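Local coordinates for protein octenoyl-CoA reductase/carboxylase (Streptomyces sp., PDB 4A0S) that reductively carboxylates 2-octenoyl-CoA, using NADPH, to supply an unusual polyketide extender unit for cinnabaramide biosynthesis, at residues A[207-212]-A[358-363]; A[308-313]-A[330-335]. One frame throughout, in Å; residues are numbered along the deposited sequence.

Contact 1: A[207-212]-A[358-363]. With NAP (NADP nicotinamide-adenine-dinucleotide phosphate), chain F.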
# COMPACT_ATOMS: atom_id res chain seq x y z
N TYR A 207 -7.85 -13.16 9.85
CA TYR A 207 -7.89 -11.72 9.94
C TYR A 207 -6.72 -11.15 9.15
O TYR A 207 -6.89 -10.22 8.35
CB TYR A 207 -7.80 -11.26 11.40
CG TYR A 207 -7.78 -9.76 11.49
CD1 TYR A 207 -6.61 -9.04 11.23
CD2 TYR A 207 -8.96 -9.05 11.75
CE1 TYR A 207 -6.60 -7.65 11.26
CE2 TYR A 207 -8.95 -7.66 11.80
CZ TYR A 207 -7.77 -6.98 11.53
OH TYR A 207 -7.75 -5.62 11.56
N ARG A 208 -5.54 -11.71 9.37
CA ARG A 208 -4.36 -11.27 8.63
C ARG A 208 -4.59 -11.44 7.13
O ARG A 208 -4.34 -10.55 6.34
CB ARG A 208 -3.12 -12.05 9.05
CG ARG A 208 -1.89 -11.58 8.28
CD ARG A 208 -0.61 -12.23 8.73
NE ARG A 208 0.50 -11.74 7.92
CZ ARG A 208 1.34 -10.77 8.30
NH1 ARG A 208 1.20 -10.16 9.48
NH2 ARG A 208 2.32 -10.39 7.49
N MET A 209 -5.08 -12.62 6.76
CA MET A 209 -5.33 -12.97 5.37
C MET A 209 -6.32 -12.06 4.68
O MET A 209 -6.18 -11.82 3.50
CB MET A 209 -5.86 -14.40 5.31
CG MET A 209 -4.79 -15.41 5.71
SD MET A 209 -5.44 -17.07 5.79
CE MET A 209 -5.68 -17.41 4.04
N LEU A 210 -7.31 -11.56 5.41
CA LEU A 210 -8.44 -10.91 4.75
C LEU A 210 -8.65 -9.48 5.16
O LEU A 210 -9.05 -8.68 4.34
CB LEU A 210 -9.74 -11.67 5.03
CG LEU A 210 -9.81 -13.09 4.48
CD1 LEU A 210 -11.06 -13.76 5.04
CD2 LEU A 210 -9.84 -13.05 2.94
N VAL A 211 -8.42 -9.18 6.43
CA VAL A 211 -8.78 -7.86 6.91
C VAL A 211 -7.57 -6.96 6.89
O VAL A 211 -7.65 -5.81 6.47
CB VAL A 211 -9.41 -7.90 8.32
CG1 VAL A 211 -9.74 -6.46 8.81
CG2 VAL A 211 -10.66 -8.79 8.32
N SER A 212 -6.46 -7.50 7.38
CA SER A 212 -5.25 -6.75 7.61
C SER A 212 -4.67 -6.19 6.33
O SER A 212 -4.79 -6.80 5.26
CB SER A 212 -4.19 -7.64 8.25
OG SER A 212 -3.04 -6.87 8.51
N VAL A 358 -0.79 -14.26 -2.12
CA VAL A 358 -0.22 -13.75 -0.90
C VAL A 358 -0.12 -14.89 0.10
O VAL A 358 -1.12 -15.47 0.50
CB VAL A 358 -1.04 -12.58 -0.33
CG1 VAL A 358 -0.41 -12.08 0.98
CG2 VAL A 358 -1.13 -11.46 -1.38
N GLY A 359 1.12 -15.23 0.44
CA GLY A 359 1.39 -16.24 1.45
C GLY A 359 1.17 -15.53 2.76
O GLY A 359 1.65 -14.41 2.95
N SER A 360 0.39 -16.14 3.64
CA SER A 360 0.13 -15.54 4.93
C SER A 360 0.28 -16.57 6.04
O SER A 360 0.05 -17.74 5.83
CB SER A 360 -1.26 -14.94 4.96
OG SER A 360 -1.39 -14.13 6.11
N HIS A 361 0.65 -16.10 7.23
CA HIS A 361 0.96 -17.00 8.30
C HIS A 361 0.61 -16.30 9.58
O HIS A 361 0.97 -15.15 9.75
CB HIS A 361 2.45 -17.34 8.29
CG HIS A 361 2.84 -18.43 9.23
ND1 HIS A 361 2.17 -19.63 9.29
CD2 HIS A 361 3.85 -18.51 10.12
CE1 HIS A 361 2.75 -20.41 10.19
NE2 HIS A 361 3.78 -19.76 10.70
N GLY A 362 -0.14 -16.99 10.44
CA GLY A 362 -0.57 -16.45 11.71
C GLY A 362 -1.07 -15.03 11.61
O GLY A 362 -1.77 -14.65 10.66
N ALA A 363 -0.67 -14.24 12.59
CA ALA A 363 -1.02 -12.84 12.67
C ALA A 363 -0.09 -12.26 13.69
O ALA A 363 0.26 -12.93 14.66
CB ALA A 363 -2.44 -12.67 13.11
PA NAP F . -10.02 -27.29 9.88
O1A NAP F . -10.83 -26.64 11.06
O2A NAP F . -9.91 -28.79 9.89
O5B NAP F . -10.72 -26.85 8.59
C5B NAP F . -10.10 -27.20 7.37
C4B NAP F . -11.20 -27.25 6.32
O4B NAP F . -10.54 -27.55 5.08
C3B NAP F . -12.23 -28.37 6.57
O3B NAP F . -13.45 -27.72 6.86
C2B NAP F . -12.42 -29.04 5.22
O2B NAP F . -13.42 -28.39 4.44
C1B NAP F . -11.11 -28.83 4.54
N9A NAP F . -10.20 -29.93 4.93
C8A NAP F . -10.14 -30.60 6.09
N7A NAP F . -9.14 -31.50 6.05
C5A NAP F . -8.59 -31.37 4.86
C6A NAP F . -7.55 -32.04 4.24
N6A NAP F . -6.89 -32.99 4.91
N1A NAP F . -7.22 -31.68 3.01
C2A NAP F . -7.86 -30.71 2.37
N3A NAP F . -8.88 -30.06 2.91
C4A NAP F . -9.24 -30.39 4.16
O3 NAP F . -8.54 -26.68 9.81
PN NAP F . -8.22 -25.11 9.84
O1N NAP F . -7.98 -24.85 11.36
O2N NAP F . -9.25 -24.26 9.12
O5D NAP F . -6.81 -25.16 9.09
C5D NAP F . -6.88 -25.44 7.70
C4D NAP F . -5.45 -25.40 7.23
O4D NAP F . -4.94 -24.06 7.56
C3D NAP F . -4.54 -26.38 7.97
O3D NAP F . -3.66 -26.87 6.93
C2D NAP F . -3.80 -25.52 8.97
O2D NAP F . -2.50 -26.07 9.28
C1D NAP F . -3.60 -24.29 8.09
N1N NAP F . -3.55 -23.16 8.99
C2N NAP F . -2.50 -22.28 8.81
C3N NAP F . -2.47 -21.21 9.66
C7N NAP F . -1.35 -20.27 9.47
O7N NAP F . -0.55 -20.38 8.53
N7N NAP F . -1.28 -19.37 10.42
C4N NAP F . -3.43 -21.01 10.66
C5N NAP F . -4.49 -21.88 10.84
C6N NAP F . -4.55 -22.97 9.99
P2B NAP F . -13.97 -29.25 3.19
O1X NAP F . -15.32 -28.36 2.95
O2X NAP F . -12.98 -29.12 1.92
O3X NAP F . -14.14 -30.61 3.81
O HOH W 1 0.56 -12.08 4.99
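Arg208 lays its aliphatic chain over the backbone turn at Ser360-Ala363, with its CD methylene doing most of the touching. CD sits 3.3 Å from the hydroxyl OG of Ser360 and equally close to the carbonyl oxygen of Gly362, which also approaches Arg208 CB. CG anti to the backbone N (chi1 -179°) and an extended chain to NE carry CD in between Ser360 OG and Gly362 O. Ser360 OG lies at the edge of the guanidinium, near its plane. The link between the two is a water, which accepts from Arg208 NE at 3.0 Å and donates to Ser360 OG at 3.0 Å; Gly359 O is a further possible acceptor for it. NH1 and NH2 form salt bridges to Glu367 and Asp154, respectively, so the charged end is gripped by two acids. One residue on, Met209 brings CG to within 3.6 Å of Ser360 CB, and Ala363 CB lies 4.2 Å from Arg208 CB. Here the C-terminal part of helix 200-210 packs against the segment that follows strand 356-359, in the nucleotide-binding, Rossmann-type domain of a medium-chain dehydrogenase/reductase-like enzyme. Val358 carries the sheet of that domain into the second subunit by antiparallel pairing. Just past the strand, the chain turns at Gly362, whose positive phi (44°) suits a glycine, and the loop reaches the nicotinamide. His361 turns its CB off the helix, and ND1 gives a hydrogen bond of 2.9 Å to the carboxamide oxygen O7N of NADP, which lies at the edge of the imidazole. The ring of Trp351 of the second subunit meets this imidazole, and the bound octanoyl-CoA touches His361 and Gly362.

Contact 2: A[308-313]-A[330-335]. With NAP (NADP nicotinamide-adenine-dinucleotide phosphate), chain F.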
# COMPACT_ATOMS: atom_id res chain seq x y z
N ASP A 308 -12.87 -11.68 -5.66
CA ASP A 308 -11.82 -10.68 -5.58
C ASP A 308 -10.67 -11.27 -4.79
O ASP A 308 -9.51 -10.99 -5.06
CB ASP A 308 -12.39 -9.47 -4.87
CG ASP A 308 -13.47 -8.81 -5.69
OD1 ASP A 308 -13.13 -8.34 -6.78
OD2 ASP A 308 -14.66 -8.82 -5.28
N ILE A 309 -11.03 -12.07 -3.80
CA ILE A 309 -10.04 -12.73 -2.95
C ILE A 309 -10.45 -14.18 -2.84
O ILE A 309 -11.63 -14.48 -2.61
CB ILE A 309 -9.98 -12.11 -1.54
CG1 ILE A 309 -9.57 -10.64 -1.59
CG2 ILE A 309 -9.01 -12.89 -0.62
CD1 ILE A 309 -9.98 -9.90 -0.32
N VAL A 310 -9.49 -15.06 -3.02
CA VAL A 310 -9.70 -16.46 -2.77
C VAL A 310 -8.92 -16.78 -1.51
O VAL A 310 -7.72 -16.54 -1.42
CB VAL A 310 -9.21 -17.34 -3.91
CG1 VAL A 310 -9.48 -18.79 -3.60
CG2 VAL A 310 -9.89 -16.91 -5.21
N PHE A 311 -9.63 -17.33 -0.56
CA PHE A 311 -9.10 -17.65 0.75
C PHE A 311 -8.68 -19.11 0.69
O PHE A 311 -9.52 -20.02 0.69
CB PHE A 311 -10.19 -17.41 1.79
CG PHE A 311 -9.74 -17.58 3.20
CD1 PHE A 311 -9.83 -18.82 3.83
CD2 PHE A 311 -9.25 -16.50 3.92
CE1 PHE A 311 -9.42 -18.98 5.16
CE2 PHE A 311 -8.86 -16.64 5.25
CZ PHE A 311 -8.93 -17.89 5.86
N GLU A 312 -7.38 -19.32 0.56
CA GLU A 312 -6.79 -20.63 0.42
C GLU A 312 -6.20 -21.19 1.70
O GLU A 312 -5.77 -20.46 2.58
CB GLU A 312 -5.71 -20.60 -0.64
CG GLU A 312 -6.18 -21.09 -1.95
CD GLU A 312 -6.28 -22.59 -2.00
OE1 GLU A 312 -5.78 -23.25 -1.08
OE2 GLU A 312 -6.84 -23.11 -2.97
N HIS A 313 -6.16 -22.52 1.77
CA HIS A 313 -5.48 -23.23 2.84
C HIS A 313 -5.66 -24.72 2.60
O HIS A 313 -4.97 -25.54 3.18
CB HIS A 313 -6.05 -22.86 4.19
CG HIS A 313 -7.52 -23.03 4.28
ND1 HIS A 313 -8.11 -24.20 4.71
CD2 HIS A 313 -8.54 -22.17 4.02
CE1 HIS A 313 -9.43 -24.06 4.70
NE2 HIS A 313 -9.71 -22.84 4.29
N GLY A 330 -7.07 -10.08 -8.91
CA GLY A 330 -7.48 -10.70 -7.66
C GLY A 330 -6.31 -11.25 -6.87
O GLY A 330 -5.18 -11.30 -7.34
N THR A 331 -6.61 -11.68 -5.66
CA THR A 331 -5.60 -12.18 -4.74
C THR A 331 -6.02 -13.54 -4.22
O THR A 331 -7.13 -13.70 -3.73
CB THR A 331 -5.42 -11.21 -3.57
OG1 THR A 331 -4.98 -9.95 -4.08
CG2 THR A 331 -4.38 -11.75 -2.57
N VAL A 332 -5.14 -14.51 -4.40
CA VAL A 332 -5.26 -15.76 -3.71
C VAL A 332 -4.39 -15.56 -2.46
O VAL A 332 -3.20 -15.32 -2.57
CB VAL A 332 -4.71 -16.93 -4.54
CG1 VAL A 332 -4.79 -18.21 -3.73
CG2 VAL A 332 -5.46 -17.05 -5.84
N VAL A 333 -5.01 -15.63 -1.30
CA VAL A 333 -4.26 -15.53 -0.06
C VAL A 333 -4.27 -16.91 0.56
O VAL A 333 -5.32 -17.52 0.70
CB VAL A 333 -4.79 -14.42 0.88
CG1 VAL A 333 -6.28 -14.64 1.26
CG2 VAL A 333 -3.90 -14.27 2.12
N THR A 334 -3.08 -17.41 0.89
CA THR A 334 -2.96 -18.78 1.36
C THR A 334 -2.16 -18.86 2.64
O THR A 334 -1.13 -18.18 2.78
CB THR A 334 -2.29 -19.70 0.31
OG1 THR A 334 -2.13 -21.01 0.86
CG2 THR A 334 -0.92 -19.14 -0.11
N CYS A 335 -2.62 -19.69 3.56
CA CYS A 335 -1.90 -19.90 4.82
C CYS A 335 -1.70 -21.36 5.11
O CYS A 335 -1.34 -21.75 6.22
CB CYS A 335 -2.70 -19.29 5.98
SG CYS A 335 -4.27 -20.14 6.31
PA NAP F . -10.02 -27.29 9.88
O1A NAP F . -10.83 -26.64 11.06
O2A NAP F . -9.91 -28.79 9.89
O5B NAP F . -10.72 -26.85 8.59
C5B NAP F . -10.10 -27.20 7.37
C4B NAP F . -11.20 -27.25 6.32
O4B NAP F . -10.54 -27.55 5.08
C3B NAP F . -12.23 -28.37 6.57
O3B NAP F . -13.45 -27.72 6.86
C2B NAP F . -12.42 -29.04 5.22
O2B NAP F . -13.42 -28.39 4.44
C1B NAP F . -11.11 -28.83 4.54
N9A NAP F . -10.20 -29.93 4.93
C8A NAP F . -10.14 -30.60 6.09
N7A NAP F . -9.14 -31.50 6.05
C5A NAP F . -8.59 -31.37 4.86
C6A NAP F . -7.55 -32.04 4.24
N6A NAP F . -6.89 -32.99 4.91
N1A NAP F . -7.22 -31.68 3.01
C2A NAP F . -7.86 -30.71 2.37
N3A NAP F . -8.88 -30.06 2.91
C4A NAP F . -9.24 -30.39 4.16
O3 NAP F . -8.54 -26.68 9.81
PN NAP F . -8.22 -25.11 9.84
O1N NAP F . -7.98 -24.85 11.36
O2N NAP F . -9.25 -24.26 9.12
O5D NAP F . -6.81 -25.16 9.09
C5D NAP F . -6.88 -25.44 7.70
C4D NAP F . -5.45 -25.40 7.23
O4D NAP F . -4.94 -24.06 7.56
C3D NAP F . -4.54 -26.38 7.97
O3D NAP F . -3.66 -26.87 6.93
C2D NAP F . -3.80 -25.52 8.97
O2D NAP F . -2.50 -26.07 9.28
C1D NAP F . -3.60 -24.29 8.09
N1N NAP F . -3.55 -23.16 8.99
C2N NAP F . -2.50 -22.28 8.81
C3N NAP F . -2.47 -21.21 9.66
C7N NAP F . -1.35 -20.27 9.47
O7N NAP F . -0.55 -20.38 8.53
N7N NAP F . -1.28 -19.37 10.42
C4N NAP F . -3.43 -21.01 10.66
C5N NAP F . -4.49 -21.88 10.84
C6N NAP F . -4.55 -22.97 9.99
P2B NAP F . -13.97 -29.25 3.19
O1X NAP F . -15.32 -28.36 2.95
O2X NAP F . -12.98 -29.12 1.92
O3X NAP F . -14.14 -30.61 3.81
O HOH W 2 -3.18 -23.01 -0.23
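Main-chain bonds join Asp308-His313 to Gly330-Cys335 in parallel register. Thr331 N donates to Asp308 O, Val310 N to Thr331 O at 2.8 Å, Val333 N to Val310 O and Glu312 N to Val333 O at 2.7 Å; a last bond, Cys335 N to Glu312 O, is weak. Apolar contacts flank these bonds: Ile309 CG2 meets Val333 CG1 at 3.7 Å on the face shared with Phe311, and on the other face Glu312 CG lies beside Val332 CG1 at 3.7 Å. Polar ends are tied by a water that donates to Glu312 OE1 at 2.7 Å and accepts from Thr334 OG1, itself also bonded to Asn347 of the second subunit; Glu312 OE2 is hydrogen-bonded to Ser322 and Thr318 of helix 316-325. The strand ends line the cofactor. His313 ND1 comes 3.5 Å from NADP C5D, C4B lies at the ring edge, and NE2 bonds to Trp227 O; Cys335 SG packs 3.7 Å from C2N. An alanine at His313 would probably leave Trp227 O without this donor and open a gap beside C5D of the nicotinamide ribose and C4B of the adenosine ribose. The pair forms a beta-alpha-beta unit with helix 316-325 packed on Val310 and Val332, while Phe311 and Ile309 face helix 200-210, with helix 232-243 over Phe311 and strand 223-226 alongside strand 309-312.

Overall arrangement
Coming from the N terminus, the chain first meets contact 1 in helix 200-210, whose end makes the first half of it. It then builds the parallel sheet outward, strands 223-226, 247-252 and 269-271, before crossing back to strand 309-312 beside 223-226. Helix 316-325 leads to strand 331-334, where contact 2 closes a short loop. Only after strand 342-346 and helix 347-352 does strand 356-359 take the outermost place within this chain, beside 331-334, and close contact 1 some 146 residues on, so the short loop lies wholly within the long one. Probable hydrogen bonds Val358 N to Val332 O and Ser360 N to Thr334 O join the two contacts, both of which touch NADP.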